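Local structure of cellulase (Xanthomonas axonopodis pv. citri, 5HOS) at residues 229-234 against 314-319. The protein probably hydrolyses internal beta-1,4-glycosidic bonds of cellulose and related glucans, as an endoglucanase of glycoside hydrolase family 5. Sequence-based numbering, arbitrary orientation.
Sequences HQYLDA and YPFNVQ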
# COMPACT_ATOMS: atom_id res chain seq x y z
N HIS A 229 6.37 -4.73 -0.74
CA HIS A 229 5.85 -4.88 -2.09
C HIS A 229 6.62 -6.00 -2.77
O HIS A 229 7.78 -6.24 -2.46
CB HIS A 229 6.02 -3.58 -2.87
CG HIS A 229 5.21 -2.44 -2.34
ND1 HIS A 229 5.14 -1.23 -2.98
CD2 HIS A 229 4.46 -2.31 -1.22
CE1 HIS A 229 4.37 -0.40 -2.30
NE2 HIS A 229 3.94 -1.04 -1.22
N GLN A 230 5.98 -6.71 -3.70
CA GLN A 230 6.66 -7.79 -4.41
C GLN A 230 6.07 -8.06 -5.77
O GLN A 230 4.88 -8.37 -5.88
CB GLN A 230 6.65 -9.10 -3.59
CG GLN A 230 7.62 -10.15 -4.11
CD GLN A 230 9.05 -9.65 -4.15
OE1 GLN A 230 9.62 -9.34 -3.11
NE2 GLN A 230 9.62 -9.53 -5.34
N TYR A 231 6.91 -7.93 -6.79
CA TYR A 231 6.57 -8.31 -8.15
C TYR A 231 7.39 -9.53 -8.58
O TYR A 231 8.44 -9.85 -7.99
CB TYR A 231 6.72 -7.12 -9.08
CG TYR A 231 5.68 -6.05 -8.75
CD1 TYR A 231 4.40 -6.09 -9.31
CD2 TYR A 231 5.97 -5.02 -7.86
CE1 TYR A 231 3.45 -5.13 -9.00
CE2 TYR A 231 5.02 -4.04 -7.54
CZ TYR A 231 3.76 -4.11 -8.12
OH TYR A 231 2.80 -3.15 -7.81
N LEU A 232 6.88 -10.24 -9.59
CA LEU A 232 7.38 -11.57 -9.94
C LEU A 232 8.09 -11.63 -11.29
O LEU A 232 8.45 -12.72 -11.75
CB LEU A 232 6.22 -12.58 -9.90
CG LEU A 232 5.45 -12.72 -8.59
CD1 LEU A 232 4.71 -14.06 -8.57
CD2 LEU A 232 6.33 -12.63 -7.36
N ASP A 233 8.33 -10.47 -11.89
CA ASP A 233 9.06 -10.41 -13.16
C ASP A 233 10.58 -10.38 -12.88
O ASP A 233 11.02 -10.49 -11.73
CB ASP A 233 8.56 -9.23 -14.01
CG ASP A 233 8.81 -7.87 -13.37
OD1 ASP A 233 8.90 -7.79 -12.12
OD2 ASP A 233 8.88 -6.88 -14.12
N ALA A 234 11.38 -10.25 -13.93
CA ALA A 234 12.83 -10.51 -13.87
C ALA A 234 13.55 -9.78 -12.72
O ALA A 234 14.32 -10.40 -11.98
CB ALA A 234 13.48 -10.17 -15.20
N TYR A 314 -2.53 -2.88 -19.88
CA TYR A 314 -1.93 -3.01 -18.56
C TYR A 314 -2.10 -4.44 -18.01
O TYR A 314 -3.22 -4.86 -17.73
CB TYR A 314 -2.48 -1.98 -17.57
CG TYR A 314 -1.63 -1.91 -16.32
CD1 TYR A 314 -0.29 -1.53 -16.40
CD2 TYR A 314 -2.15 -2.25 -15.07
CE1 TYR A 314 0.51 -1.49 -15.27
CE2 TYR A 314 -1.36 -2.20 -13.93
CZ TYR A 314 -0.03 -1.82 -14.03
OH TYR A 314 0.75 -1.78 -12.91
N PRO A 315 -0.97 -5.18 -17.84
CA PRO A 315 -1.08 -6.62 -17.55
C PRO A 315 -1.67 -6.99 -16.19
O PRO A 315 -2.17 -8.11 -16.04
CB PRO A 315 0.37 -7.11 -17.66
CG PRO A 315 1.20 -5.92 -17.36
CD PRO A 315 0.44 -4.74 -17.87
N PHE A 316 -1.62 -6.08 -15.22
CA PHE A 316 -2.11 -6.38 -13.87
C PHE A 316 -3.51 -5.86 -13.59
O PHE A 316 -4.00 -6.00 -12.46
CB PHE A 316 -1.15 -5.81 -12.81
CG PHE A 316 0.30 -6.18 -13.00
CD1 PHE A 316 0.67 -7.46 -13.40
CD2 PHE A 316 1.29 -5.25 -12.74
CE1 PHE A 316 2.01 -7.79 -13.56
CE2 PHE A 316 2.63 -5.58 -12.89
CZ PHE A 316 2.99 -6.85 -13.30
N ASN A 317 -4.16 -5.28 -14.59
CA ASN A 317 -5.46 -4.63 -14.38
C ASN A 317 -6.56 -5.64 -14.09
O ASN A 317 -6.85 -6.49 -14.93
CB ASN A 317 -5.84 -3.77 -15.59
CG ASN A 317 -7.11 -2.96 -15.35
OD1 ASN A 317 -7.52 -2.73 -14.20
ND2 ASN A 317 -7.73 -2.52 -16.43
N VAL A 318 -7.19 -5.54 -12.92
CA VAL A 318 -8.32 -6.42 -12.58
C VAL A 318 -9.64 -5.64 -12.50
O VAL A 318 -10.63 -6.14 -11.97
CB VAL A 318 -8.07 -7.28 -11.31
CG1 VAL A 318 -6.99 -8.31 -11.59
CG2 VAL A 318 -7.72 -6.44 -10.10
N GLN A 319 -9.66 -4.43 -13.05
CA GLN A 319 -10.91 -3.69 -13.26
C GLN A 319 -11.77 -4.50 -14.23
O GLN A 319 -11.26 -4.91 -15.28
CB GLN A 319 -10.62 -2.32 -13.88
CG GLN A 319 -11.83 -1.39 -13.98
CD GLN A 319 -12.22 -0.79 -12.64
OE1 GLN A 319 -11.62 -1.09 -11.61
NE2 GLN A 319 -13.22 0.08 -12.65
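Y231 O, the backbone oxygen of the residue that meets F316 across this contact, accepts a hydrogen bond from Q230 NE2 at 2.9 Å. The oxygen lies close to the amide plane of Q230, whose side chain is long enough to reach forward to the next carbonyl; Q230 OE1 is taken by the backbone N of H199. The site is the C-terminal mouth of a (beta/alpha)8 TIM barrel, where the sixth strand, 224-231, ends beside the loop that follows the eighth. Two buried aromatic residues bridge these elements. F316 CE2 sits 4.0 Å from Y231 CE1 and equally near Y231 CD1, so a single carbon of the phenyl ring meets the CD1-CE1 side of the tyrosine ring obliquely. The planes are tilted by only 28°, but the rings are slid well apart, centroids 5.8 Å from each other, and barely overlap. In Y231, CG stands beside the backbone N and anti to the carbonyl carbon (chi1 -67°), which sends the ring toward the loop. Tyrosine suits this place because its ring supplies the apolar contact while OH hydrogen-bonds E271 OE1 on the seventh strand. E271 and E159, the partner of H229 ND1, lie where family 5 enzymes usually carry their catalytic glutamates, so Y231 probably borders the active site. F316, whose apolar ring suits this buried spot, having no polar group to satisfy, is presented by a type I turn, Y314 to N317, in which P315 fits the second position through its fixed phi and sets CG 4.2 Å above the centre of the F316 ring. N317 is short enough to form an Asx turn: its OD1 takes the backbone N of Q319 at 3.0 Å, with the donor 60° out of the carbonyl plane.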